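Local atomic coordinates of devB protein (Vibrio cholerae O1 biovar eltor str. N16961, PDB entry 1Y89), a protein that is probably a 6-phosphogluconolactonase of the pentose phosphate pathway, hydrolysing 6-phosphogluconolactone to 6-phosphogluconate. Residues S16-M21 with Q51-D56; M43-L48 with G82-L87; H63-D68 with P130-I135; D76-Y81 with S169-V174. All blocks are in the same frame, centred on the assembly; numbering follows the deposited sequence.

Contact 1: residues S16-M21 with Q51-D56; sequences SLADDM and QPYAND. With PE5 (3,6,9,12,15,18,21,24-octaoxahexacosan-1-ol), chain F.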
loop_
_atom_site.group_PDB
_atom_site.type_symbol
_atom_site.label_atom_id
_atom_site.label_comp_id
_atom_site.label_asym_id
_atom_site.label_seq_id
_atom_site.Cartn_x
_atom_site.Cartn_y
_atom_site.Cartn_z
ATOM N N SER A 16 -3.620 9.071 6.429
ATOM C CA SER A 16 -3.515 7.626 6.232
ATOM C C SER A 16 -2.979 6.963 7.506
ATOM O O SER A 16 -3.515 5.941 7.970
ATOM C CB SER A 16 -2.594 7.324 5.044
ATOM O OG SER A 16 -2.516 5.935 4.857
ATOM N N LEU A 17 -1.960 7.574 8.114
ATOM C CA LEU A 17 -1.386 7.017 9.332
ATOM C C LEU A 17 -2.378 7.025 10.514
ATOM O O LEU A 17 -2.438 6.061 11.291
ATOM C CB LEU A 17 -0.123 7.793 9.698
ATOM C CG LEU A 17 1.020 7.733 8.674
ATOM C CD1 LEU A 17 2.112 8.776 9.027
ATOM C CD2 LEU A 17 1.648 6.307 8.581
ATOM N N ALA A 18 -3.131 8.115 10.645
ATOM C CA ALA A 18 -4.076 8.264 11.753
ATOM C C ALA A 18 -5.221 7.259 11.560
ATOM O O ALA A 18 -5.729 6.675 12.534
ATOM C CB ALA A 18 -4.635 9.696 11.767
ATOM N N ASP A 19 -5.635 7.057 10.305
ATOM C CA ASP A 19 -6.696 6.049 10.065
ATOM C C ASP A 19 -6.219 4.666 10.482
ATOM O O ASP A 19 -6.994 3.900 11.068
ATOM C CB ASP A 19 -7.190 6.046 8.628
ATOM C CG ASP A 19 -7.985 7.315 8.284
ATOM O OD1 ASP A 19 -8.488 7.992 9.216
ATOM O OD2 ASP A 19 -8.107 7.610 7.090
ATOM N N ASP A 20 -4.954 4.360 10.213
ATOM C CA ASP A 20 -4.400 3.056 10.613
ATOM C C ASP A 20 -4.328 2.969 12.142
ATOM O O ASP A 20 -4.670 1.940 12.713
ATOM C CB ASP A 20 -2.994 2.866 10.015
ATOM C CG ASP A 20 -3.025 2.400 8.577
ATOM O OD1 ASP A 20 -4.124 2.221 8.018
ATOM O OD2 ASP A 20 -1.948 2.216 7.985
HETATM N N MSE A 21 -3.896 4.055 12.788
HETATM C CA MSE A 21 -3.817 4.106 14.255
HETATM C C MSE A 21 -5.194 3.796 14.876
HETATM O O MSE A 21 -5.310 3.017 15.822
HETATM C CB MSE A 21 -3.315 5.490 14.691
HETATM C CG MSE A 21 -2.775 5.570 16.080
HETATM SE SE MSE A 21 -0.974 4.737 16.085
HETATM C CE MSE A 21 0.068 6.095 15.431
ATOM N N GLN A 51 -10.254 16.139 16.832
ATOM C CA GLN A 51 -11.438 15.328 16.522
ATOM C C GLN A 51 -11.360 14.837 15.076
ATOM O O GLN A 51 -10.964 15.613 14.188
ATOM C CB GLN A 51 -12.727 16.136 16.753
ATOM C CG GLN A 51 -12.918 16.547 18.229
ATOM C CD GLN A 51 -12.684 15.393 19.248
ATOM O OE1 GLN A 51 -13.045 14.229 19.007
ATOM N NE2 GLN A 51 -12.054 15.719 20.371
ATOM N N PRO A 52 -11.790 13.579 14.820
ATOM C CA PRO A 52 -12.449 12.667 15.776
ATOM C C PRO A 52 -11.468 11.708 16.494
ATOM O O PRO A 52 -11.886 10.987 17.406
ATOM C CB PRO A 52 -13.381 11.852 14.873
ATOM C CG PRO A 52 -12.582 11.699 13.590
ATOM C CD PRO A 52 -11.669 12.952 13.485
ATOM N N TYR A 53 -10.196 11.740 16.110
ATOM C CA TYR A 53 -9.180 10.790 16.621
ATOM C C TYR A 53 -9.011 10.787 18.123
ATOM O O TYR A 53 -8.910 9.707 18.732
ATOM C CB TYR A 53 -7.825 10.997 15.922
ATOM C CG TYR A 53 -7.945 10.799 14.422
ATOM C CD1 TYR A 53 -8.046 9.527 13.884
ATOM C CD2 TYR A 53 -8.053 11.906 13.556
ATOM C CE1 TYR A 53 -8.196 9.324 12.479
ATOM C CE2 TYR A 53 -8.213 11.722 12.152
ATOM C CZ TYR A 53 -8.267 10.430 11.633
ATOM O OH TYR A 53 -8.394 10.212 10.287
ATOM N N ALA A 54 -8.979 11.984 18.717
ATOM C CA ALA A 54 -8.740 12.124 20.160
ATOM C C ALA A 54 -9.742 11.249 20.941
ATOM O O ALA A 54 -9.394 10.590 21.920
ATOM C CB ALA A 54 -8.874 13.620 20.601
ATOM N N ASN A 55 -10.978 11.248 20.490
ATOM C CA ASN A 55 -12.013 10.497 21.195
ATOM C C ASN A 55 -12.291 9.088 20.670
ATOM O O ASN A 55 -12.657 8.219 21.455
ATOM C CB ASN A 55 -13.304 11.330 21.283
ATOM C CG ASN A 55 -13.188 12.454 22.326
ATOM O OD1 ASN A 55 -13.019 13.624 21.983
ATOM N ND2 ASN A 55 -13.228 12.082 23.614
ATOM N N ASP A 56 -12.141 8.873 19.357
ATOM C CA ASP A 56 -12.497 7.589 18.756
ATOM C C ASP A 56 -11.386 6.544 18.891
ATOM O O ASP A 56 -11.660 5.340 18.910
ATOM C CB ASP A 56 -12.838 7.756 17.279
ATOM C CG ASP A 56 -14.152 8.522 17.057
ATOM O OD1 ASP A 56 -14.824 8.880 18.037
ATOM O OD2 ASP A 56 -14.480 8.763 15.892
HETATM O O1 PE5 F . -7.547 -4.235 11.246
HETATM C C1 PE5 F . -6.149 -4.049 11.503
HETATM C C2 PE5 F . -5.817 -2.564 11.581
HETATM O O2 PE5 F . -4.573 -2.293 10.935
HETATM C C3 PE5 F . -4.571 -1.148 10.096
HETATM C C4 PE5 F . -3.275 -1.170 9.325
HETATM O O3 PE5 F . -3.464 -1.794 8.060
#
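Y53 lies against helix 10-25 so that one face of its ring is covered by A18 while its hydroxyl runs on to D19. The methyl carbon A18 CB stands 3.8 Å from the centroid of the Y53 ring, 19° off the ring normal, a CH-pi contact shifted a little toward the rim that holds CE1 and CZ. With Y53 CG anti to the carbonyl carbon (chi1 -59°), the ring reaches out from the short helix 53-56 toward helix 10-25. In this Rossmann-like sandwich, helix 10-25 packs on the central sheet through L17, which touches W134 and Y228, and A18 and Y53 both also touch L47 of helix 39-48, so the tyrosine meets helix 10-25 where helix 39-48 packs beside it. At its far end Y53 OH donates to D19 OD1, a very short bond of 2.5 Å that lies at the edge of the ring and in its plane. The carboxylate does not continue that plane: it is turned 35° from the ring. Its second oxygen, D19 OD2, forms a salt bridge with K15 one turn earlier, which would fix the rotation of the carboxylate. One residue further on, D20 CG comes within 3.7 Å of C4 of a bound polyether.

Contact 2: residues M43-L48 with G82-L87; sequences MLFKLL and GEANAL
Two helices of the alpha/beta sandwich, 39-48 and 80-89, pack here through F45 on one side and A84 and L87 on the other. Their segments run in nearly the same direction, with axes 9.2 Å apart at closest approach and crossing at -29°. F45 is the large group of the interface. Its CG is anti to the carbonyl carbon (chi1 -58°), which directs the ring toward the other helix, where A84 meets one face. The methyl A84 CB sits 4.1 Å from the centroid of the F45 ring and 26° off its normal, a CH-pi contact displaced toward the rim; the shortest approach is A84 CB to F45 CE2, 3.7 Å. One turn on, L87 packs against the ring's stem: L87 CB is 3.9 Å from F45 CB, and the branch ending in L87 CD1 comes up near the plane of the ring at its edge. F45 is thus bordered on two sides by residues three apart on one helix.

The other methyl of L87 turns to K46. Their side chains lie alongside each other and point the same way, with K46 CG 4.1 Å from L87 CD2, so only the aliphatic base of the lysine takes part; the chain bends at chi3 and carries its amine away. The next residue of helix 80-89, L88, touches both F45 and L48. Helix 39-48 links the adjacent parallel strands 31-35 and 62-70 as a beta-alpha-beta crossover, and helix 80-89 follows strand 62-70, so successive helices pack side by side, as in Rossmann-like alpha/beta folds.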
loop_
_atom_site.group_PDB
_atom_site.type_symbol
_atom_site.label_atom_id
_atom_site.label_comp_id
_atom_site.label_asym_id
_atom_site.label_seq_id
_atom_site.Cartn_x
_atom_site.Cartn_y
_atom_site.Cartn_z
HETATM N N MSE A 43 3.280 16.433 12.872
HETATM C CA MSE A 43 2.007 16.567 12.163
HETATM C C MSE A 43 1.016 15.472 12.552
HETATM O O MSE A 43 -0.165 15.745 12.765
HETATM C CB MSE A 43 2.245 16.512 10.666
HETATM C CG MSE A 43 2.971 17.721 10.146
HETATM SE SE MSE A 43 2.903 17.648 8.158
HETATM C CE MSE A 43 0.904 17.564 7.905
ATOM N N LEU A 44 1.499 14.228 12.632
ATOM C CA LEU A 44 0.661 13.115 13.057
ATOM C C LEU A 44 0.089 13.328 14.458
ATOM O O LEU A 44 -1.104 13.164 14.663
ATOM C CB LEU A 44 1.414 11.771 12.973
ATOM C CG LEU A 44 0.656 10.523 13.452
ATOM C CD1 LEU A 44 -0.655 10.298 12.631
ATOM C CD2 LEU A 44 1.587 9.327 13.349
ATOM N N PHE A 45 0.923 13.740 15.415
ATOM C CA PHE A 45 0.449 13.977 16.788
ATOM C C PHE A 45 -0.653 15.030 16.845
ATOM O O PHE A 45 -1.621 14.882 17.584
ATOM C CB PHE A 45 1.621 14.440 17.694
ATOM C CG PHE A 45 2.777 13.441 17.754
ATOM C CD1 PHE A 45 2.536 12.075 17.670
ATOM C CD2 PHE A 45 4.089 13.885 17.933
ATOM C CE1 PHE A 45 3.594 11.141 17.723
ATOM C CE2 PHE A 45 5.149 12.969 17.988
ATOM C CZ PHE A 45 4.899 11.591 17.899
ATOM N N LYS A 46 -0.488 16.118 16.096
ATOM C CA LYS A 46 -1.523 17.149 16.056
ATOM C C LYS A 46 -2.827 16.587 15.512
ATOM O O LYS A 46 -3.908 16.924 15.990
ATOM C CB LYS A 46 -1.047 18.384 15.255
ATOM C CG LYS A 46 0.170 19.089 15.960
ATOM C CD LYS A 46 0.532 20.423 15.320
ATOM C CE LYS A 46 1.262 20.203 14.014
ATOM N NZ LYS A 46 1.483 21.488 13.254
ATOM N N LEU A 47 -2.727 15.760 14.478
ATOM C CA LEU A 47 -3.929 15.162 13.917
ATOM C C LEU A 47 -4.581 14.175 14.909
ATOM O O LEU A 47 -5.814 14.156 15.090
ATOM C CB LEU A 47 -3.624 14.484 12.570
ATOM C CG LEU A 47 -4.812 13.766 11.893
ATOM C CD1 LEU A 47 -6.034 14.717 11.647
ATOM C CD2 LEU A 47 -4.415 13.099 10.591
ATOM N N LEU A 48 -3.760 13.333 15.529
ATOM C CA LEU A 48 -4.259 12.404 16.541
ATOM C C LEU A 48 -4.943 13.064 17.742
ATOM O O LEU A 48 -5.839 12.467 18.377
ATOM C CB LEU A 48 -3.117 11.483 17.031
ATOM C CG LEU A 48 -2.525 10.564 15.962
ATOM C CD1 LEU A 48 -1.308 9.811 16.587
ATOM C CD2 LEU A 48 -3.598 9.580 15.443
ATOM N N GLY A 82 9.011 14.425 24.905
ATOM C CA GLY A 82 8.536 15.746 25.344
ATOM C C GLY A 82 7.647 16.404 24.292
ATOM O O GLY A 82 6.586 16.971 24.617
ATOM N N GLU A 83 8.052 16.323 23.025
ATOM C CA GLU A 83 7.210 16.883 21.955
ATOM C C GLU A 83 5.891 16.085 21.700
ATOM O O GLU A 83 4.819 16.678 21.497
ATOM C CB GLU A 83 8.024 17.072 20.674
ATOM C CG GLU A 83 7.244 17.714 19.553
ATOM C CD GLU A 83 8.125 18.627 18.690
ATOM O OE1 GLU A 83 8.978 18.089 17.913
ATOM O OE2 GLU A 83 7.962 19.871 18.819
ATOM N N ALA A 84 5.978 14.752 21.717
ATOM C CA ALA A 84 4.802 13.887 21.644
ATOM C C ALA A 84 3.849 14.194 22.785
ATOM O O ALA A 84 2.620 14.248 22.595
ATOM C CB ALA A 84 5.214 12.369 21.652
ATOM N N ASN A 85 4.406 14.419 23.973
ATOM C CA ASN A 85 3.571 14.754 25.098
ATOM C C ASN A 85 2.895 16.145 24.974
ATOM O O ASN A 85 1.709 16.281 25.269
ATOM C CB ASN A 85 4.371 14.664 26.421
ATOM C CG ASN A 85 3.483 14.909 27.641
ATOM O OD1 ASN A 85 2.464 14.241 27.838
ATOM N ND2 ASN A 85 3.877 15.853 28.462
ATOM N N ALA A 86 3.653 17.165 24.582
ATOM C CA ALA A 86 3.090 18.506 24.403
ATOM C C ALA A 86 1.993 18.508 23.341
ATOM O O ALA A 86 0.920 19.120 23.547
ATOM C CB ALA A 86 4.182 19.497 24.043
ATOM N N LEU A 87 2.210 17.776 22.249
ATOM C CA LEU A 87 1.259 17.847 21.119
ATOM C C LEU A 87 0.091 16.862 21.211
ATOM O O LEU A 87 -0.995 17.130 20.673
ATOM C CB LEU A 87 1.964 17.685 19.764
ATOM C CG LEU A 87 3.002 18.774 19.400
ATOM C CD1 LEU A 87 3.752 18.330 18.101
ATOM C CD2 LEU A 87 2.365 20.153 19.217
#

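Contact 3: residues H63-D68 with P130-I135; sequences HFWWGD and PVFDWI
W65 and F132 both hold CG anti to the carbonyl carbon, at chi1 -56° and -84°, and these settings bring the two rings together between strand 62-70 and the turn leading into strand 134-137. Both strands belong to the central, mostly parallel sheet of the Rossmann-like fold, where strand 31-35 runs between them; the aromatic pair therefore reaches across an intervening strand, on one side of the sheet. Here F132 also touches S34 of that middle strand, and M119 of helix 108-122 touches both W65 and F132.

The rings form a T-shaped (edge-to-face) stack. F132 presents its edge to a face of the indole, with the planes at 86° and the phenyl centroid 5.1 Å from that of the five-membered ring of W65. Only the outer end of the phenyl does the touching: CZ lies over the indole, offset toward its rim, while CE2 reaches the side of the pyrrole part that carries CD1. The stem is included too, since F132 CE2 is 3.7 Å from W65 CB.

The indole's rotation has further support. W65 NE1 is hydrogen-bonded to H32 ND1, which satisfies this buried polar group, and the ring also stacks with H100. For its part F132 has a cation-pi partner in K176. The tightest point between the two rings is F132 CE2 against W65 CD1, 3.5 Å.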
loop_
_atom_site.group_PDB
_atom_site.type_symbol
_atom_site.label_atom_id
_atom_site.label_comp_id
_atom_site.label_asym_id
_atom_site.label_seq_id
_atom_site.Cartn_x
_atom_site.Cartn_y
_atom_site.Cartn_z
ATOM N N HIS A 63 0.143 0.922 22.693
ATOM C CA HIS A 63 1.322 1.128 23.518
ATOM C C HIS A 63 2.360 1.850 22.697
ATOM O O HIS A 63 2.693 1.405 21.595
ATOM C CB HIS A 63 1.873 -0.231 24.013
ATOM C CG HIS A 63 0.975 -0.881 25.018
ATOM N ND1 HIS A 63 1.246 -0.884 26.368
ATOM C CD2 HIS A 63 -0.253 -1.447 24.875
ATOM C CE1 HIS A 63 0.260 -1.494 27.011
ATOM N NE2 HIS A 63 -0.666 -1.837 26.127
ATOM N N PHE A 64 2.845 2.974 23.201
ATOM C CA PHE A 64 3.829 3.751 22.461
ATOM C C PHE A 64 5.199 3.596 23.055
ATOM O O PHE A 64 5.380 3.717 24.282
ATOM C CB PHE A 64 3.462 5.251 22.409
ATOM C CG PHE A 64 2.279 5.533 21.547
ATOM C CD1 PHE A 64 2.258 5.139 20.213
ATOM C CD2 PHE A 64 1.182 6.184 22.059
ATOM C CE1 PHE A 64 1.136 5.407 19.392
ATOM C CE2 PHE A 64 0.059 6.449 21.251
ATOM C CZ PHE A 64 0.043 6.055 19.917
ATOM N N TRP A 65 6.147 3.346 22.148
ATOM C CA TRP A 65 7.560 3.238 22.480
ATOM C C TRP A 65 8.260 4.176 21.500
ATOM O O TRP A 65 7.599 4.713 20.612
ATOM C CB TRP A 65 8.066 1.812 22.272
ATOM C CG TRP A 65 7.305 0.763 23.037
ATOM C CD1 TRP A 65 6.061 0.248 22.715
ATOM C CD2 TRP A 65 7.738 0.074 24.202
ATOM N NE1 TRP A 65 5.693 -0.708 23.643
ATOM C CE2 TRP A 65 6.717 -0.855 24.544
ATOM C CE3 TRP A 65 8.900 0.127 24.985
ATOM C CZ2 TRP A 65 6.808 -1.690 25.644
ATOM C CZ3 TRP A 65 8.994 -0.717 26.087
ATOM C CH2 TRP A 65 7.946 -1.617 26.405
ATOM N N TRP A 66 9.560 4.385 21.697
ATOM C CA TRP A 66 10.386 5.227 20.834
ATOM C C TRP A 66 11.460 4.443 20.117
ATOM O O TRP A 66 12.147 3.616 20.756
ATOM C CB TRP A 66 10.972 6.415 21.630
ATOM C CG TRP A 66 9.927 7.500 21.683
ATOM C CD1 TRP A 66 9.822 8.593 20.860
ATOM C CD2 TRP A 66 8.784 7.525 22.536
ATOM N NE1 TRP A 66 8.690 9.296 21.166
ATOM C CE2 TRP A 66 8.024 8.655 22.182
ATOM C CE3 TRP A 66 8.316 6.679 23.568
ATOM C CZ2 TRP A 66 6.828 9.003 22.850
ATOM C CZ3 TRP A 66 7.121 7.013 24.223
ATOM C CH2 TRP A 66 6.383 8.149 23.846
ATOM N N GLY A 67 11.596 4.672 18.797
ATOM C CA GLY A 67 12.717 4.039 18.066
ATOM C C GLY A 67 14.052 4.635 18.540
ATOM O O GLY A 67 15.107 4.002 18.489
ATOM N N ASP A 68 14.015 5.886 18.971
ATOM C CA ASP A 68 15.185 6.509 19.602
ATOM C C ASP A 68 14.718 7.699 20.437
ATOM O O ASP A 68 13.594 8.217 20.233
ATOM C CB ASP A 68 16.278 6.931 18.547
ATOM C CG ASP A 68 15.852 8.089 17.642
ATOM O OD1 ASP A 68 14.706 8.084 17.123
ATOM O OD2 ASP A 68 16.699 8.992 17.402
ATOM N N PRO A 130 11.538 -8.757 20.657
ATOM C CA PRO A 130 10.175 -8.192 20.657
ATOM C C PRO A 130 9.746 -7.866 19.237
ATOM O O PRO A 130 10.523 -7.254 18.456
ATOM C CB PRO A 130 10.330 -6.891 21.460
ATOM C CG PRO A 130 11.797 -6.636 21.547
ATOM C CD PRO A 130 12.455 -7.968 21.501
ATOM N N VAL A 131 8.515 -8.250 18.917
ATOM C CA VAL A 131 7.977 -8.041 17.582
ATOM C C VAL A 131 6.997 -6.837 17.621
ATOM O O VAL A 131 5.882 -6.929 18.123
ATOM C CB VAL A 131 7.311 -9.323 17.061
ATOM C CG1 VAL A 131 6.581 -9.054 15.691
ATOM C CG2 VAL A 131 8.367 -10.472 16.955
ATOM N N PHE A 132 7.451 -5.685 17.137
ATOM C CA PHE A 132 6.571 -4.528 17.068
ATOM C C PHE A 132 5.508 -4.740 16.013
ATOM O O PHE A 132 5.762 -5.331 14.945
ATOM C CB PHE A 132 7.364 -3.234 16.806
ATOM C CG PHE A 132 7.921 -2.633 18.083
ATOM C CD1 PHE A 132 9.070 -3.163 18.677
ATOM C CD2 PHE A 132 7.242 -1.596 18.720
ATOM C CE1 PHE A 132 9.557 -2.662 19.886
ATOM C CE2 PHE A 132 7.702 -1.060 19.936
ATOM C CZ PHE A 132 8.850 -1.566 20.517
ATOM N N ASP A 133 4.318 -4.261 16.325
ATOM C CA ASP A 133 3.240 -4.239 15.328
ATOM C C ASP A 133 3.533 -3.204 14.257
ATOM O O ASP A 133 3.216 -3.428 13.079
ATOM C CB ASP A 133 1.889 -3.954 15.990
ATOM C CG ASP A 133 1.461 -5.070 16.909
ATOM O OD1 ASP A 133 0.946 -6.094 16.405
ATOM O OD2 ASP A 133 1.669 -4.940 18.131
ATOM N N TRP A 134 4.169 -2.102 14.649
ATOM C CA TRP A 134 4.369 -0.989 13.722
ATOM C C TRP A 134 5.471 -0.089 14.226
ATOM O O TRP A 134 5.454 0.357 15.400
ATOM C CB TRP A 134 3.082 -0.166 13.619
ATOM C CG TRP A 134 3.028 0.776 12.407
ATOM C CD1 TRP A 134 3.863 0.782 11.309
ATOM C CD2 TRP A 134 2.041 1.786 12.175
ATOM N NE1 TRP A 134 3.451 1.752 10.410
ATOM C CE2 TRP A 134 2.327 2.374 10.917
ATOM C CE3 TRP A 134 0.943 2.265 12.925
ATOM C CZ2 TRP A 134 1.529 3.415 10.366
ATOM C CZ3 TRP A 134 0.152 3.295 12.380
ATOM C CH2 TRP A 134 0.454 3.855 11.110
ATOM N N ILE A 135 6.437 0.198 13.363
ATOM C CA ILE A 135 7.496 1.133 13.713
ATOM C C ILE A 135 7.455 2.235 12.668
ATOM O O ILE A 135 7.593 1.959 11.450
ATOM C CB ILE A 135 8.897 0.438 13.751
ATOM C CG1 ILE A 135 8.887 -0.751 14.757
ATOM C CG2 ILE A 135 10.015 1.449 14.090
ATOM C CD1 ILE A 135 10.262 -1.474 14.886
#

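Contact 4: residues D76-Y81 with S169-V174; sequences DAESNY and SGQLRV. With PO4 (phosphate ion), chain C.
Q171 meets E78 across this contact, and S169, where the second segment begins, shapes its backbone: S169 OG accepts from Q171 N in an ST turn. G170 carries the chain through the bend at a positive phi of 81°. Next, Q171 sends out an extended side chain whose NE2 donates to E78 OE1 at 3.1 Å, with an N-H...acceptor angle of 152°. The anti lone pair of the carboxylate oxygen is used, and the two flat groups lie nearly coplanar, 26° apart. The other end of the amide faces R173, two residues on along strand 172-176: R173 NE (2.8 Å) and NH2 (3.0 Å) both grip Q171 OE1 side-on. The outer edge of the same guanidinium binds a phosphate ion, by NH1 to O1 at 2.9 Å and NH2 to O4 at 2.8 Å, both nearly straight. H144 and R70 also hydrogen-bond the phosphate, and a water donates to E78 OE1 while accepting weakly from R173 NH2. The amide thus relays between carboxylate and guanidinium: with both its ends engaged, Q171 would hold R173 flat toward the anion, a site consistent with recognition of a substrate phosphate although the ion itself probably came from the crystallisation liquor.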
loop_
_atom_site.group_PDB
_atom_site.type_symbol
_atom_site.label_atom_id
_atom_site.label_comp_id
_atom_site.label_asym_id
_atom_site.label_seq_id
_atom_site.Cartn_x
_atom_site.Cartn_y
_atom_site.Cartn_z
ATOM N N ASP A 76 12.872 18.862 28.020
ATOM C CA ASP A 76 13.841 19.562 27.192
ATOM C C ASP A 76 13.293 19.701 25.778
ATOM O O ASP A 76 12.542 18.843 25.313
ATOM C CB ASP A 76 15.156 18.780 27.148
ATOM C CG ASP A 76 16.268 19.578 26.535
ATOM O OD1 ASP A 76 16.317 19.677 25.308
ATOM O OD2 ASP A 76 17.064 20.150 27.294
ATOM N N ALA A 77 13.632 20.801 25.100
ATOM C CA ALA A 77 13.211 21.017 23.704
ATOM C C ALA A 77 13.609 19.856 22.755
ATOM O O ALA A 77 12.954 19.595 21.735
ATOM C CB ALA A 77 13.805 22.305 23.206
ATOM N N GLU A 78 14.699 19.176 23.102
ATOM C CA GLU A 78 15.278 18.127 22.265
ATOM C C GLU A 78 14.681 16.739 22.564
ATOM O O GLU A 78 15.069 15.770 21.958
ATOM C CB GLU A 78 16.796 18.100 22.451
ATOM C CG GLU A 78 17.529 19.248 21.744
ATOM C CD GLU A 78 17.574 19.009 20.265
ATOM O OE1 GLU A 78 18.307 18.081 19.832
ATOM O OE2 GLU A 78 16.824 19.714 19.544
ATOM N N SER A 79 13.739 16.647 23.494
ATOM C CA SER A 79 13.130 15.351 23.823
ATOM C C SER A 79 12.084 14.930 22.790
ATOM O O SER A 79 11.137 15.693 22.521
ATOM C CB SER A 79 12.438 15.416 25.188
ATOM O OG SER A 79 11.941 14.133 25.512
ATOM N N ASN A 80 12.231 13.733 22.220
ATOM C CA ASN A 80 11.169 13.218 21.341
ATOM C C ASN A 80 9.881 13.016 22.136
ATOM O O ASN A 80 8.809 13.476 21.715
ATOM C CB ASN A 80 11.583 11.888 20.656
ATOM C CG ASN A 80 12.685 12.073 19.616
ATOM O OD1 ASN A 80 12.872 13.165 19.049
ATOM N ND2 ASN A 80 13.415 10.996 19.339
ATOM N N TYR A 81 9.984 12.319 23.285
ATOM C CA TYR A 81 8.813 12.128 24.152
ATOM C C TYR A 81 8.174 13.464 24.512
ATOM O O TYR A 81 6.953 13.610 24.456
ATOM C CB TYR A 81 9.175 11.374 25.459
ATOM C CG TYR A 81 8.100 11.527 26.510
ATOM C CD1 TYR A 81 6.973 10.686 26.526
ATOM C CD2 TYR A 81 8.182 12.544 27.473
ATOM C CE1 TYR A 81 5.968 10.850 27.490
ATOM C CE2 TYR A 81 7.184 12.715 28.429
ATOM C CZ TYR A 81 6.082 11.883 28.418
ATOM O OH TYR A 81 5.114 12.055 29.383
ATOM N N SER A 169 27.106 16.540 16.517
ATOM C CA SER A 169 27.119 17.264 17.803
ATOM C C SER A 169 27.659 16.433 18.963
ATOM O O SER A 169 28.066 16.976 19.988
ATOM C CB SER A 169 25.690 17.706 18.149
ATOM O OG SER A 169 24.909 16.531 18.391
ATOM N N GLY A 170 27.676 15.111 18.811
ATOM C CA GLY A 170 28.080 14.240 19.891
ATOM C C GLY A 170 26.957 14.007 20.884
ATOM O O GLY A 170 27.131 13.298 21.869
ATOM N N GLN A 171 25.785 14.564 20.611
ATOM C CA GLN A 171 24.649 14.398 21.501
ATOM C C GLN A 171 24.343 12.905 21.614
ATOM O O GLN A 171 24.240 12.207 20.600
ATOM C CB GLN A 171 23.425 15.117 20.931
ATOM C CG GLN A 171 22.153 14.940 21.801
ATOM C CD GLN A 171 20.906 15.314 21.038
ATOM O OE1 GLN A 171 20.628 14.779 19.945
ATOM N NE2 GLN A 171 20.174 16.291 21.571
ATOM N N LEU A 172 24.192 12.420 22.846
ATOM C CA LEU A 172 23.875 11.011 23.085
ATOM C C LEU A 172 22.409 10.683 22.881
ATOM O O LEU A 172 21.542 11.487 23.234
ATOM C CB LEU A 172 24.292 10.605 24.506
ATOM C CG LEU A 172 25.804 10.690 24.747
ATOM C CD1 LEU A 172 26.076 10.398 26.200
ATOM C CD2 LEU A 172 26.581 9.739 23.800
ATOM N N ARG A 173 22.148 9.506 22.293
ATOM C CA ARG A 173 20.791 8.962 22.135
ATOM C C ARG A 173 20.776 7.512 22.571
ATOM O O ARG A 173 21.797 6.818 22.458
ATOM C CB ARG A 173 20.391 8.946 20.646
ATOM C CG ARG A 173 20.013 10.348 20.086
ATOM C CD ARG A 173 21.125 10.920 19.265
ATOM N NE ARG A 173 20.726 12.242 18.775
ATOM C CZ ARG A 173 19.988 12.463 17.678
ATOM N NH1 ARG A 173 19.596 11.455 16.912
ATOM N NH2 ARG A 173 19.663 13.705 17.335
ATOM N N VAL A 174 19.605 7.042 22.993
ATOM C CA VAL A 174 19.333 5.598 23.143
ATOM C C VAL A 174 18.490 5.208 21.929
ATOM O O VAL A 174 17.523 5.899 21.603
ATOM C CB VAL A 174 18.585 5.304 24.461
ATOM C CG1 VAL A 174 18.106 3.833 24.509
ATOM C CG2 VAL A 174 19.494 5.650 25.648
HETATM P P PO4 C . 17.481 13.235 14.221
HETATM O O1 PO4 C . 18.081 11.855 14.443
HETATM O O2 PO4 C . 17.518 13.523 12.770
HETATM O O3 PO4 C . 16.099 13.141 14.765
HETATM O O4 PO4 C . 18.316 14.216 14.951
HETATM O O HOH W 1 19.606 17.057 17.493
#

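Contacts 1 and 2 share a layer of helices, their centres about 12 Å apart: A18 CB packs on L47 CD2 at 3.6 Å. Contact 3 lies nearest the middle of the chain, its centre about 7 Å from the chain's centre, and the sheet there joins the others. W134 CZ2 meets L17 CD2 of contact 1 at 3.4 Å, and W66 CZ2 meets A84 CB of contact 2 at 3.9 Å. Contact 4 carries the phosphate, bound by R173, R70 and H144 at what is probably the substrate-phosphate site; its strand 172-176 neighbours strand 62-70 of contact 3. Helix 80-89 runs from contact 4 into contact 2, whereas contact 1 stays remote from contact 4, with nearest atoms about 13 Å apart.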